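Local coordinates for protein AGR_C_1268p (Agrobacterium tumefaciens str. C58, PDB 2GHS) that probably hydrolyses sugar lactones as a metal-dependent gluconolactonase of the SMP-30/regucalcin family, binding one divalent cation per subunit, at residues Thr34-Ala39 against His262-Glu267; Gly234-Ala239 against Pro276-Pro281; Leu286-Ala291 against Phe310-Glu315. All blocks are in the same frame, centred on the assembly; numbering follows the deposited sequence.

Contact 1: residues Thr34-Ala39 against His262-Glu267; sequences TVFPFA and HIARYE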
ATOM      1  N   THR A  34      -3.260 -23.234   0.422  1.00  6.03           N
ATOM      2  CA  THR A  34      -4.526 -23.539   1.124  1.00  5.53           C
ATOM      3  C   THR A  34      -5.461 -22.356   0.972  1.00  8.82           C
ATOM      4  O   THR A  34      -5.035 -21.231   1.171  1.00  7.59           O
ATOM      5  CB  THR A  34      -4.231 -23.800   2.600  1.00  5.83           C
ATOM      6  OG1 THR A  34      -3.314 -24.894   2.695  1.00  7.16           O
ATOM      7  CG2 THR A  34      -5.464 -24.112   3.404  1.00  7.59           C
ATOM      8  N   VAL A  35      -6.709 -22.621   0.630  1.00  7.64           N
ATOM      9  CA  VAL A  35      -7.703 -21.551   0.413  1.00  6.86           C
ATOM     10  C   VAL A  35      -8.543 -21.341   1.668  1.00  9.80           C
ATOM     11  O   VAL A  35      -9.061 -22.298   2.266  1.00  7.50           O
ATOM     12  CB  VAL A  35      -8.581 -21.897  -0.768  1.00  6.66           C
ATOM     13  CG1 VAL A  35      -9.676 -20.873  -0.961  1.00  9.08           C
ATOM     14  CG2 VAL A  35      -7.720 -22.031  -2.038  1.00 10.12           C
ATOM     15  N   PHE A  36      -8.630 -20.079   2.073  1.00  8.06           N
ATOM     16  CA  PHE A  36      -9.427 -19.636   3.210  1.00  7.96           C
ATOM     17  C   PHE A  36     -10.581 -18.762   2.679  1.00  9.38           C
ATOM     18  O   PHE A  36     -10.384 -17.574   2.300  1.00  9.29           O
ATOM     19  CB  PHE A  36      -8.571 -18.824   4.173  1.00  9.00           C
ATOM     20  CG  PHE A  36      -7.476 -19.612   4.855  1.00  7.88           C
ATOM     21  CD1 PHE A  36      -6.312 -19.957   4.202  1.00  7.09           C
ATOM     22  CD2 PHE A  36      -7.639 -19.993   6.168  1.00 10.65           C
ATOM     23  CE1 PHE A  36      -5.313 -20.684   4.841  1.00  7.63           C
ATOM     24  CE2 PHE A  36      -6.630 -20.730   6.823  1.00  9.85           C
ATOM     25  CZ  PHE A  36      -5.459 -21.041   6.148  1.00 10.22           C
ATOM     26  N   PRO A  37     -11.789 -19.317   2.612  1.00  8.81           N
ATOM     27  CA  PRO A  37     -12.944 -18.497   2.209  1.00  7.91           C
ATOM     28  C   PRO A  37     -13.143 -17.327   3.190  1.00  9.29           C
ATOM     29  O   PRO A  37     -12.723 -17.391   4.359  1.00 11.27           O
ATOM     30  CB  PRO A  37     -14.115 -19.492   2.258  1.00  8.86           C
ATOM     31  CG  PRO A  37     -13.472 -20.830   2.010  1.00 11.65           C
ATOM     32  CD  PRO A  37     -12.194 -20.725   2.841  1.00  9.54           C
ATOM     33  N   PHE A  38     -13.799 -16.274   2.739  1.00  7.91           N
ATOM     34  CA  PHE A  38     -13.921 -15.094   3.557  1.00  8.33           C
ATOM     35  C   PHE A  38     -14.854 -15.329   4.725  1.00 12.98           C
ATOM     36  O   PHE A  38     -15.981 -15.760   4.536  1.00 11.68           O
ATOM     37  CB  PHE A  38     -14.454 -13.944   2.727  1.00 11.20           C
ATOM     38  CG  PHE A  38     -14.488 -12.636   3.448  1.00  8.44           C
ATOM     39  CD1 PHE A  38     -13.316 -12.008   3.852  1.00  9.30           C
ATOM     40  CD2 PHE A  38     -15.696 -11.994   3.678  1.00 12.26           C
ATOM     41  CE1 PHE A  38     -13.363 -10.759   4.485  1.00  9.75           C
ATOM     42  CE2 PHE A  38     -15.748 -10.769   4.341  1.00 10.78           C
ATOM     43  CZ  PHE A  38     -14.583 -10.137   4.726  1.00 10.46           C
ATOM     44  N   ALA A  39     -14.385 -14.996   5.918  1.00 12.00           N
ATOM     45  CA  ALA A  39     -15.185 -15.108   7.125  1.00 12.26           C
ATOM     46  C   ALA A  39     -14.954 -13.860   7.972  1.00 16.60           C
ATOM     47  O   ALA A  39     -15.086 -13.862   9.195  1.00 17.85           O
ATOM     48  CB  ALA A  39     -14.804 -16.353   7.893  1.00 15.99           C
ATOM     49  N   HIS A 262       4.063 -20.123  -2.062  1.00 10.11           N
ATOM     50  CA  HIS A 262       2.693 -19.672  -1.900  1.00  9.99           C
ATOM     51  C   HIS A 262       1.931 -20.643  -1.031  1.00  9.96           C
ATOM     52  O   HIS A 262       1.519 -21.719  -1.486  1.00 10.94           O
ATOM     53  CB  HIS A 262       2.028 -19.566  -3.269  1.00  9.07           C
ATOM     54  CG  HIS A 262       0.684 -18.918  -3.237  1.00 10.00           C
ATOM     55  ND1 HIS A 262      -0.210 -19.026  -4.280  1.00 15.07           N
ATOM     56  CD2 HIS A 262       0.068 -18.176  -2.288  1.00 11.93           C
ATOM     57  CE1 HIS A 262      -1.330 -18.402  -3.959  1.00 13.57           C
ATOM     58  NE2 HIS A 262      -1.181 -17.858  -2.763  1.00 10.35           N
ATOM     59  N   ILE A 263       1.773 -20.286   0.243  1.00  9.74           N
ATOM     60  CA  ILE A 263       1.205 -21.232   1.199  1.00  7.92           C
ATOM     61  C   ILE A 263      -0.288 -21.059   1.477  1.00  6.39           C
ATOM     62  O   ILE A 263      -0.939 -22.006   1.946  1.00  7.67           O
ATOM     63  CB  ILE A 263       1.969 -21.283   2.531  1.00 10.31           C
ATOM     64  CG1 ILE A 263       1.797 -19.964   3.295  1.00  9.58           C
ATOM     65  CG2 ILE A 263       3.447 -21.675   2.351  1.00 13.81           C
ATOM     66  CD1 ILE A 263       2.236 -20.083   4.720  1.00 15.60           C
ATOM     67  N   ALA A 264      -0.853 -19.888   1.186  1.00  7.30           N
ATOM     68  CA  ALA A 264      -2.261 -19.655   1.419  1.00  6.50           C
ATOM     69  C   ALA A 264      -2.811 -18.553   0.525  1.00  6.62           C
ATOM     70  O   ALA A 264      -2.068 -17.622   0.115  1.00  8.59           O
ATOM     71  CB  ALA A 264      -2.526 -19.289   2.856  1.00  7.72           C
ATOM     72  N   ARG A 265      -4.111 -18.632   0.316  1.00  6.03           N
ATOM     73  CA  ARG A 265      -4.902 -17.600  -0.330  1.00  7.00           C
ATOM     74  C   ARG A 265      -6.144 -17.312   0.493  1.00  7.71           C
ATOM     75  O   ARG A 265      -6.943 -18.234   0.790  1.00  8.24           O
ATOM     76  CB  ARG A 265      -5.347 -18.040  -1.731  1.00  7.84           C
ATOM     77  CG  ARG A 265      -6.362 -17.086  -2.366  1.00  9.18           C
ATOM     78  CD  ARG A 265      -6.432 -17.222  -3.875  1.00 12.39           C
ATOM     79  NE  ARG A 265      -5.293 -16.586  -4.537  1.00  9.77           N
ATOM     80  CZ  ARG A 265      -5.201 -16.412  -5.859  1.00 18.78           C
ATOM     81  NH1 ARG A 265      -6.181 -16.814  -6.656  1.00 16.47           N
ATOM     82  NH2 ARG A 265      -4.128 -15.814  -6.392  1.00 12.42           N
ATOM     83  N   TYR A 266      -6.304 -16.043   0.878  1.00  7.85           N
ATOM     84  CA  TYR A 266      -7.390 -15.617   1.752  1.00  6.84           C
ATOM     85  C   TYR A 266      -8.318 -14.809   0.883  1.00  8.11           C
ATOM     86  O   TYR A 266      -7.944 -13.728   0.359  1.00 10.12           O
ATOM     87  CB  TYR A 266      -6.853 -14.753   2.909  1.00  5.73           C
ATOM     88  CG  TYR A 266      -5.890 -15.489   3.810  1.00  3.30           C
ATOM     89  CD1 TYR A 266      -4.538 -15.551   3.502  1.00  7.96           C
ATOM     90  CD2 TYR A 266      -6.348 -16.215   4.906  1.00  7.09           C
ATOM     91  CE1 TYR A 266      -3.662 -16.259   4.277  1.00  9.82           C
ATOM     92  CE2 TYR A 266      -5.434 -16.922   5.711  1.00  8.44           C
ATOM     93  CZ  TYR A 266      -4.099 -16.945   5.371  1.00  7.91           C
ATOM     94  OH  TYR A 266      -3.199 -17.667   6.168  1.00  9.53           O
ATOM     95  N   GLU A 267      -9.508 -15.354   0.656  1.00  5.94           N
ATOM     96  CA  GLU A 267     -10.502 -14.752  -0.213  1.00  7.48           C
ATOM     97  C   GLU A 267     -11.128 -13.505   0.449  1.00  8.25           C
ATOM     98  O   GLU A 267     -11.312 -13.452   1.671  1.00  8.68           O
ATOM     99  CB  GLU A 267     -11.564 -15.770  -0.640  1.00  7.58           C
ATOM    100  CG  GLU A 267     -10.999 -16.951  -1.448  1.00 10.92           C
ATOM    101  CD  GLU A 267     -12.052 -17.947  -1.904  1.00 11.90           C
ATOM    102  OE1 GLU A 267     -13.184 -17.953  -1.364  1.00 16.49           O
ATOM    103  OE2 GLU A 267     -11.748 -18.753  -2.834  1.00 17.13           O
TER
HETATM  104  O   HOH W   1      -0.576 -24.380   3.078  1.00 16.07           O
HETATM  105  O   HOH W   2     -10.391 -14.917   3.864  1.00 12.26           O
HETATM  106  O   HOH W   3     -14.841 -16.399   0.041  1.00 14.69           O
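Phe-36 stacks, offset, on Tyr-266 where strand 34-36 runs parallel to strand 262-267, at the rim of a beta-propeller blade. From Phe-36 CB, 3.5 Å from Tyr-266 CD2, the two side chains run in the same direction, flank to flank. With CG anti to the carbonyl carbon (chi1 -66°), the ring starts above Tyr-266: Phe-36 CG and CD1 both lie 3.5 Å from Tyr-266 CE2, Phe-36 CE1 reaches Ala-264 CB at 3.7 Å, and CZ ends near the Tyr-266 hydroxyl. The result is an offset stack, centroids 4.5 Å apart and planes at 22°. The tyrosine OH itself bonds to Arg-255, and Trp-244 also stacks with the ring.

Beneath the rings, Thr-34 and Phe-36 each use both N and O in the parallel ladder. Thr-34 N donates to Ile-263 O, Arg-265 N to Thr-34 O, Phe-36 N to Arg-265 O at 2.8 Å and Glu-267 N to Phe-36 O. On the sheet face of Val-35 and Arg-265, Val-35 CG1 meets Glu-267 OE2 at 3.5 Å, while the Arg-265 guanidinium turns away to Asp-254 and Glu-250. One water accepts from Phe-38 N and donates to Glu-267 OE1, 2.7 Å from its oxygen; another bridges Thr-34 OG1 and Ile-263 O. Four backbone bonds therefore fix the register of this N-terminal strand, and the aromatic stack adds apolar cover on one face, with water linking polar groups at both ends.

Contact 2: residues Gly234-Ala239 against Pro276-Pro281; sequences GSVCDA and PAFIGP
Val-236 is the side chain common to both apolar pairs, with Pro-276 and Phe-278. Its CG1 is anti to the carbonyl carbon (chi1 -66°), which leaves CG2 between the backbone N and the carbonyl carbon; Val-236 CG2 lies 3.5 Å from Phe-278 CZ and 4.0 Å from Pro-276 CG, so one methyl touches both. The valine and phenylalanine side chains pass each other head to tail, and Val-236 CB also comes near Phe-278 CE2. At the end of the phenyl ring, Asp-238 CA is 3.7 Å from Phe-278 CZ.

Contacts between carbon and carbonyl oxygen make up the second group. Gly-234 O sits 3.3 Å from Pro-276 CD, Val-236 CG1 is 3.5 Å from Pro-276 O, and Cys-237 O approaches Phe-278 CE2 at the ring edge, near its plane. The axes of 234-237 and 276-279 stay 6.3 Å apart at their closest and diverge by 38°, too far for a ladder here, although Gly-234 makes a backbone bond to Thr-274 just upstream.

Polar side chains turn to partners outside the pair. Ser-235 OG bonds to Ser-183 and Asn-245, while the Asp-238 carboxylate takes His-242 N and Trp-244 NE1.

Strands 231-237 and 273-279 are edge strands of two different sheets, and their side chains meet as the inner strands of adjacent beta-propeller blades do. Gly-234 directly follows Asp-233, the predicted catalytic and metal-binding residue, which puts this buried seam beside the probable active site.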
ATOM      1  N   GLY A 234      -0.543  -4.290  -3.589  1.00  9.30           N
ATOM      2  CA  GLY A 234       0.133  -3.932  -2.348  1.00  9.73           C
ATOM      3  C   GLY A 234       0.420  -5.130  -1.481  1.00  8.36           C
ATOM      4  O   GLY A 234      -0.260  -6.172  -1.583  1.00  8.51           O
ATOM      5  N   SER A 235       1.479  -4.994  -0.682  1.00  8.71           N
ATOM      6  CA  SER A 235       1.893  -6.025   0.263  1.00  8.52           C
ATOM      7  C   SER A 235       2.345  -5.512   1.606  1.00 10.90           C
ATOM      8  O   SER A 235       2.883  -4.405   1.710  1.00 10.01           O
ATOM      9  CB  SER A 235       3.068  -6.820  -0.283  1.00  9.23           C
ATOM     10  OG  SER A 235       2.733  -7.518  -1.475  1.00  9.57           O
ATOM     11  N   VAL A 236       2.147  -6.365   2.604  1.00  9.03           N
ATOM     12  CA  VAL A 236       2.766  -6.202   3.937  1.00  8.45           C
ATOM     13  C   VAL A 236       3.605  -7.436   4.230  1.00  8.70           C
ATOM     14  O   VAL A 236       3.478  -8.460   3.599  1.00  9.14           O
ATOM     15  CB  VAL A 236       1.770  -5.910   5.057  1.00  9.53           C
ATOM     16  CG1 VAL A 236       1.105  -4.550   4.856  1.00 12.85           C
ATOM     17  CG2 VAL A 236       0.747  -7.038   5.193  1.00 13.00           C
ATOM     18  N   CYS A 237       4.506  -7.291   5.179  1.00  8.36           N
ATOM     19  CA  CYS A 237       5.409  -8.337   5.591  1.00  9.48           C
ATOM     20  C   CYS A 237       5.251  -8.492   7.117  1.00  9.39           C
ATOM     21  O   CYS A 237       5.373  -7.512   7.881  1.00  8.97           O
ATOM     22  CB  CYS A 237       6.823  -7.983   5.159  1.00  9.28           C
ATOM     23  SG  CYS A 237       8.047  -9.244   5.486  1.00 12.43           S
ATOM     24  N   ASP A 238       4.877  -9.702   7.562  1.00  9.80           N
ATOM     25  CA  ASP A 238       4.577  -9.901   8.971  1.00  8.55           C
ATOM     26  C   ASP A 238       5.846 -10.114   9.846  1.00  9.19           C
ATOM     27  O   ASP A 238       6.971 -10.014   9.377  1.00  9.69           O
ATOM     28  CB  ASP A 238       3.509 -10.995   9.173  1.00  8.56           C
ATOM     29  CG  ASP A 238       4.001 -12.392   8.883  1.00  8.19           C
ATOM     30  OD1 ASP A 238       5.231 -12.628   8.863  1.00  9.93           O
ATOM     31  OD2 ASP A 238       3.133 -13.316   8.684  1.00  9.97           O
ATOM     32  N   ALA A 239       5.634 -10.374  11.133  1.00  9.86           N
ATOM     33  CA  ALA A 239       6.731 -10.389  12.087  1.00 12.50           C
ATOM     34  C   ALA A 239       7.636 -11.585  11.844  1.00 13.55           C
ATOM     35  O   ALA A 239       8.782 -11.577  12.300  1.00 12.60           O
ATOM     36  CB  ALA A 239       6.205 -10.434  13.504  1.00 15.96           C
ATOM     37  N   PRO A 276      -3.218  -4.743   1.617  1.00  7.52           N
ATOM     38  CA  PRO A 276      -3.473  -5.028   3.037  1.00  9.20           C
ATOM     39  C   PRO A 276      -2.848  -4.023   4.018  1.00  8.79           C
ATOM     40  O   PRO A 276      -1.914  -3.283   3.684  1.00  7.75           O
ATOM     41  CB  PRO A 276      -2.853  -6.404   3.203  1.00  9.08           C
ATOM     42  CG  PRO A 276      -1.789  -6.477   2.184  1.00 11.81           C
ATOM     43  CD  PRO A 276      -1.982  -5.401   1.171  1.00  7.49           C
ATOM     44  N   ALA A 277      -3.300  -4.054   5.258  1.00  7.24           N
ATOM     45  CA  ALA A 277      -2.686  -3.262   6.337  1.00  6.90           C
ATOM     46  C   ALA A 277      -2.915  -3.969   7.676  1.00  7.10           C
ATOM     47  O   ALA A 277      -3.982  -4.501   7.892  1.00  8.38           O
ATOM     48  CB  ALA A 277      -3.256  -1.857   6.373  1.00  7.08           C
ATOM     49  N   PHE A 278      -1.911  -3.976   8.562  1.00  6.31           N
ATOM     50  CA  PHE A 278      -2.092  -4.430   9.923  1.00  7.53           C
ATOM     51  C   PHE A 278      -2.840  -3.393  10.730  1.00  7.28           C
ATOM     52  O   PHE A 278      -2.495  -2.210  10.704  1.00  7.00           O
ATOM     53  CB  PHE A 278      -0.751  -4.713  10.601  1.00  7.24           C
ATOM     54  CG  PHE A 278       0.086  -5.732   9.876  1.00  6.37           C
ATOM     55  CD1 PHE A 278      -0.416  -7.032   9.683  1.00  8.89           C
ATOM     56  CD2 PHE A 278       1.355  -5.418   9.402  1.00  5.43           C
ATOM     57  CE1 PHE A 278       0.329  -8.002   9.010  1.00  9.10           C
ATOM     58  CE2 PHE A 278       2.120  -6.394   8.740  1.00  4.88           C
ATOM     59  CZ  PHE A 278       1.598  -7.672   8.534  1.00  6.56           C
ATOM     60  N   ILE A 279      -3.846  -3.850  11.476  1.00  5.98           N
ATOM     61  CA  ILE A 279      -4.690  -2.971  12.265  1.00  5.87           C
ATOM     62  C   ILE A 279      -4.970  -3.608  13.616  1.00  7.82           C
ATOM     63  O   ILE A 279      -4.709  -4.797  13.847  1.00  7.49           O
ATOM     64  CB  ILE A 279      -6.055  -2.618  11.559  1.00  7.91           C
ATOM     65  CG1 ILE A 279      -6.918  -3.865  11.386  1.00  7.44           C
ATOM     66  CG2 ILE A 279      -5.809  -1.947  10.267  1.00 10.05           C
ATOM     67  CD1 ILE A 279      -8.345  -3.572  11.016  1.00 10.83           C
ATOM     68  N   GLY A 280      -5.577  -2.822  14.496  1.00  5.91           N
ATOM     69  CA  GLY A 280      -5.894  -3.253  15.829  1.00  6.83           C
ATOM     70  C   GLY A 280      -4.765  -3.073  16.832  1.00  6.77           C
ATOM     71  O   GLY A 280      -3.609  -2.837  16.452  1.00  7.75           O
ATOM     72  N   PRO A 281      -5.093  -3.184  18.115  1.00  8.03           N
ATOM     73  CA  PRO A 281      -4.151  -2.828  19.161  1.00 11.13           C
ATOM     74  C   PRO A 281      -2.918  -3.678  19.226  1.00 12.99           C
ATOM     75  O   PRO A 281      -1.913  -3.229  19.806  1.00 14.12           O
ATOM     76  CB  PRO A 281      -4.975  -2.946  20.457  1.00 13.72           C
ATOM     77  CG  PRO A 281      -6.189  -3.661  20.097  1.00  8.85           C
ATOM     78  CD  PRO A 281      -6.429  -3.488  18.648  1.00  8.34           C
TER

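Contact 3: residues Leu286-Ala291 against Phe310-Glu315; sequences LLVTSA and FELGIE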
ATOM      1  N   LEU A 286      -6.096  -7.948   9.830  1.00  5.92           N
ATOM      2  CA  LEU A 286      -5.691  -7.532   8.503  1.00  8.19           C
ATOM      3  C   LEU A 286      -6.836  -6.842   7.779  1.00  8.40           C
ATOM      4  O   LEU A 286      -7.866  -7.456   7.518  1.00  9.35           O
ATOM      5  CB  LEU A 286      -5.142  -8.711   7.696  1.00  9.03           C
ATOM      6  CG  LEU A 286      -4.244  -8.295   6.533  1.00 10.45           C
ATOM      7  CD1 LEU A 286      -2.870  -7.792   7.008  1.00 12.29           C
ATOM      8  CD2 LEU A 286      -4.099  -9.403   5.511  1.00 11.16           C
ATOM      9  N   LEU A 287      -6.641  -5.557   7.523  1.00  8.59           N
ATOM     10  CA  LEU A 287      -7.535  -4.748   6.658  1.00  8.35           C
ATOM     11  C   LEU A 287      -7.145  -4.923   5.194  1.00  7.42           C
ATOM     12  O   LEU A 287      -5.945  -5.052   4.912  1.00  7.81           O
ATOM     13  CB  LEU A 287      -7.434  -3.267   7.101  1.00  8.38           C
ATOM     14  CG  LEU A 287      -8.191  -2.182   6.320  1.00 10.86           C
ATOM     15  CD1 LEU A 287      -8.397  -0.993   7.224  1.00 12.48           C
ATOM     16  CD2 LEU A 287      -7.434  -1.744   5.079  1.00 13.45           C
ATOM     17  N   VAL A 288      -8.121  -4.908   4.271  1.00  8.62           N
ATOM     18  CA  VAL A 288      -7.876  -5.103   2.834  1.00  7.25           C
ATOM     19  C   VAL A 288      -8.759  -4.128   2.073  1.00  7.31           C
ATOM     20  O   VAL A 288      -9.974  -4.130   2.265  1.00  8.23           O
ATOM     21  CB  VAL A 288      -8.231  -6.544   2.397  1.00 10.35           C
ATOM     22  CG1 VAL A 288      -7.893  -6.735   0.974  1.00 11.62           C
ATOM     23  CG2 VAL A 288      -7.524  -7.573   3.298  1.00 10.27           C
ATOM     24  N   THR A 289      -8.144  -3.243   1.288  1.00  7.14           N
ATOM     25  CA  THR A 289      -8.836  -2.351   0.380  1.00  6.25           C
ATOM     26  C   THR A 289      -9.079  -3.010  -0.964  1.00  6.50           C
ATOM     27  O   THR A 289      -8.402  -3.974  -1.375  1.00  6.60           O
ATOM     28  CB  THR A 289      -8.069  -1.034   0.155  1.00  7.60           C
ATOM     29  OG1 THR A 289      -6.701  -1.301  -0.154  1.00  7.91           O
ATOM     30  CG2 THR A 289      -8.098  -0.195   1.422  1.00  9.31           C
ATOM     31  N   SER A 290     -10.024  -2.423  -1.674  1.00  4.20           N
ATOM     32  CA  SER A 290     -10.356  -2.872  -3.022  1.00  4.32           C
ATOM     33  C   SER A 290     -10.828  -1.698  -3.909  1.00  5.96           C
ATOM     34  O   SER A 290     -10.887  -0.547  -3.480  1.00  8.81           O
ATOM     35  CB  SER A 290     -11.405  -3.995  -3.004  1.00  5.99           C
ATOM     36  OG  SER A 290     -12.679  -3.534  -2.580  1.00  7.31           O
ATOM     37  N   ALA A 291     -11.087  -2.008  -5.163  1.00  6.75           N
ATOM     38  CA  ALA A 291     -11.384  -0.975  -6.171  1.00  6.15           C
ATOM     39  C   ALA A 291     -12.583  -1.344  -7.044  1.00  7.22           C
ATOM     40  O   ALA A 291     -12.883  -2.520  -7.263  1.00  7.71           O
ATOM     41  CB  ALA A 291     -10.145  -0.741  -7.086  1.00  6.48           C
ATOM     42  N   PHE A 310     -12.390  -4.257   3.820  1.00  7.67           N
ATOM     43  CA  PHE A 310     -12.679  -5.444   4.620  1.00  6.80           C
ATOM     44  C   PHE A 310     -11.667  -5.691   5.734  1.00  6.98           C
ATOM     45  O   PHE A 310     -10.598  -5.133   5.736  1.00  8.00           O
ATOM     46  CB  PHE A 310     -12.673  -6.682   3.725  1.00  7.33           C
ATOM     47  CG  PHE A 310     -13.508  -6.544   2.494  1.00  6.01           C
ATOM     48  CD1 PHE A 310     -14.892  -6.759   2.525  1.00  6.90           C
ATOM     49  CD2 PHE A 310     -12.924  -6.188   1.262  1.00 10.46           C
ATOM     50  CE1 PHE A 310     -15.677  -6.560   1.361  1.00  6.80           C
ATOM     51  CE2 PHE A 310     -13.712  -6.027   0.105  1.00  7.44           C
ATOM     52  CZ  PHE A 310     -15.071  -6.178   0.159  1.00  9.13           C
ATOM     53  N   GLU A 311     -12.029  -6.539   6.667  1.00  7.68           N
ATOM     54  CA  GLU A 311     -11.084  -7.157   7.611  1.00  6.73           C
ATOM     55  C   GLU A 311     -11.203  -8.664   7.481  1.00  8.89           C
ATOM     56  O   GLU A 311     -12.310  -9.217   7.501  1.00  6.99           O
ATOM     57  CB  GLU A 311     -11.439  -6.726   9.029  1.00 10.09           C
ATOM     58  CG  GLU A 311     -10.511  -7.153  10.119  1.00 13.77           C
ATOM     59  CD  GLU A 311     -11.107  -6.797  11.465  1.00 20.41           C
ATOM     60  OE1 GLU A 311     -11.017  -5.646  11.886  1.00 26.47           O
ATOM     61  OE2 GLU A 311     -11.730  -7.661  12.114  1.00 38.74           O
ATOM     62  N   LEU A 312     -10.082  -9.371   7.422  1.00  8.79           N
ATOM     63  CA  LEU A 312     -10.137 -10.834   7.341  1.00  7.29           C
ATOM     64  C   LEU A 312     -10.585 -11.440   8.683  1.00  6.69           C
ATOM     65  O   LEU A 312     -10.463 -10.774   9.732  1.00  7.23           O
ATOM     66  CB  LEU A 312      -8.755 -11.387   6.983  1.00  8.42           C
ATOM     67  CG  LEU A 312      -8.157 -11.049   5.616  1.00  9.17           C
ATOM     68  CD1 LEU A 312      -6.908 -11.890   5.364  1.00 12.53           C
ATOM     69  CD2 LEU A 312      -9.164 -11.306   4.527  1.00 12.03           C
ATOM     70  N   GLY A 313     -11.056 -12.686   8.666  1.00  7.37           N
ATOM     71  CA  GLY A 313     -11.467 -13.357   9.884  1.00  7.83           C
ATOM     72  C   GLY A 313     -10.336 -13.963  10.689  1.00  8.45           C
ATOM     73  O   GLY A 313     -10.532 -14.405  11.816  1.00  8.06           O
ATOM     74  N   ILE A 314      -9.144 -13.984  10.102  1.00  9.24           N
ATOM     75  CA  ILE A 314      -7.987 -14.682  10.698  1.00  9.79           C
ATOM     76  C   ILE A 314      -7.043 -13.737  11.403  1.00 11.72           C
ATOM     77  O   ILE A 314      -6.957 -12.538  11.139  1.00 13.92           O
ATOM     78  CB  ILE A 314      -7.199 -15.505   9.640  1.00 14.77           C
ATOM     79  CG1 ILE A 314      -6.678 -14.578   8.529  1.00 21.35           C
ATOM     80  CG2 ILE A 314      -8.063 -16.642   9.080  1.00 14.69           C
ATOM     81  CD1 ILE A 314      -5.250 -14.630   8.369  1.00 25.32           C
ATOM     82  N   GLU A 315      -6.284 -14.298  12.330  1.00  9.41           N
ATOM     83  CA  GLU A 315      -5.278 -13.545  13.010  1.00 10.30           C
ATOM     84  C   GLU A 315      -4.014 -13.432  12.170  1.00 10.36           C
ATOM     85  O   GLU A 315      -3.639 -14.381  11.463  1.00 11.53           O
ATOM     86  CB  GLU A 315      -4.913 -14.202  14.331  1.00 10.70           C
ATOM     87  CG  GLU A 315      -4.128 -13.246  15.237  1.00 10.42           C
ATOM     88  CD  GLU A 315      -2.981 -13.873  16.002  1.00 18.47           C
ATOM     89  OE1 GLU A 315      -2.368 -14.885  15.538  1.00 25.27           O
ATOM     90  OE2 GLU A 315      -2.735 -13.362  17.127  1.00 17.63           O
TER
HETATM   91  O   HOH W   4      -7.884 -10.107  10.454  1.00 13.21           O
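An antiparallel beta ladder inside one propeller blade joins strand 285-290 to strand 309-311 through two bridges, strand 285-290 being flanked on its other edge by strand 273-279. Val-288 and Phe-310 form the hydrogen-bonded pair: Phe-310 N gives an almost straight bond to Val-288 O (177°), and Val-288 N donates back to Phe-310 O at 2.9 Å. Leu-287 and Glu-311 make the adjoining non-hydrogen-bonded pair, where Leu-287 CA points a C-H at Phe-310 O and Glu-311 CA does the same to Leu-286 O. That last oxygen also accepts the N-H of Leu-312.

The side chains of Leu-286 and Leu-312 run flank to flank in one direction, with CD2 of Leu-286 3.8 Å from CD1 of Leu-312; Val-288 CG2 adds a looser contact to Leu-312 CG. At the other end, the Phe-310 ring brings CE2 to 3.8 Å from Ser-290 OG, a hydroxyl bonded to Leu-308 O. The Glu-311 carboxylate turns to Arg-41 of strand 41-44, the blade's outer strand. Past the ladder, a single water accepts from Leu-286 N and donates both to Leu-312 O and to Ile-314 O, the latter at 2.7 Å.

Overall arrangement
Contact 1 is the surface member of the set, while contacts 2 and 3 are buried. Contacts 1 and 3 are both backbone ladders, parallel in the first and antiparallel in the second; contact 2 joins two sheets through side chains and close carbon-to-carbonyl-oxygen contacts instead. Strand 273-279 ties contact 2 to contact 3, because it neighbours strand 285-290 in one sheet: Ala-277 N probably bonds to Leu-287 O, and Phe-278 rests on Leu-286. Strands 262-267 and 231-237 share the adjoining sheet, yet contacts 1 and 2 do not touch. Contacts 1 and 3 do, through Tyr-266 against Ile-314 and Leu-312, and Phe-38 against Phe-310, where the chain passes from the sheet of 34-36 to that of 41-44.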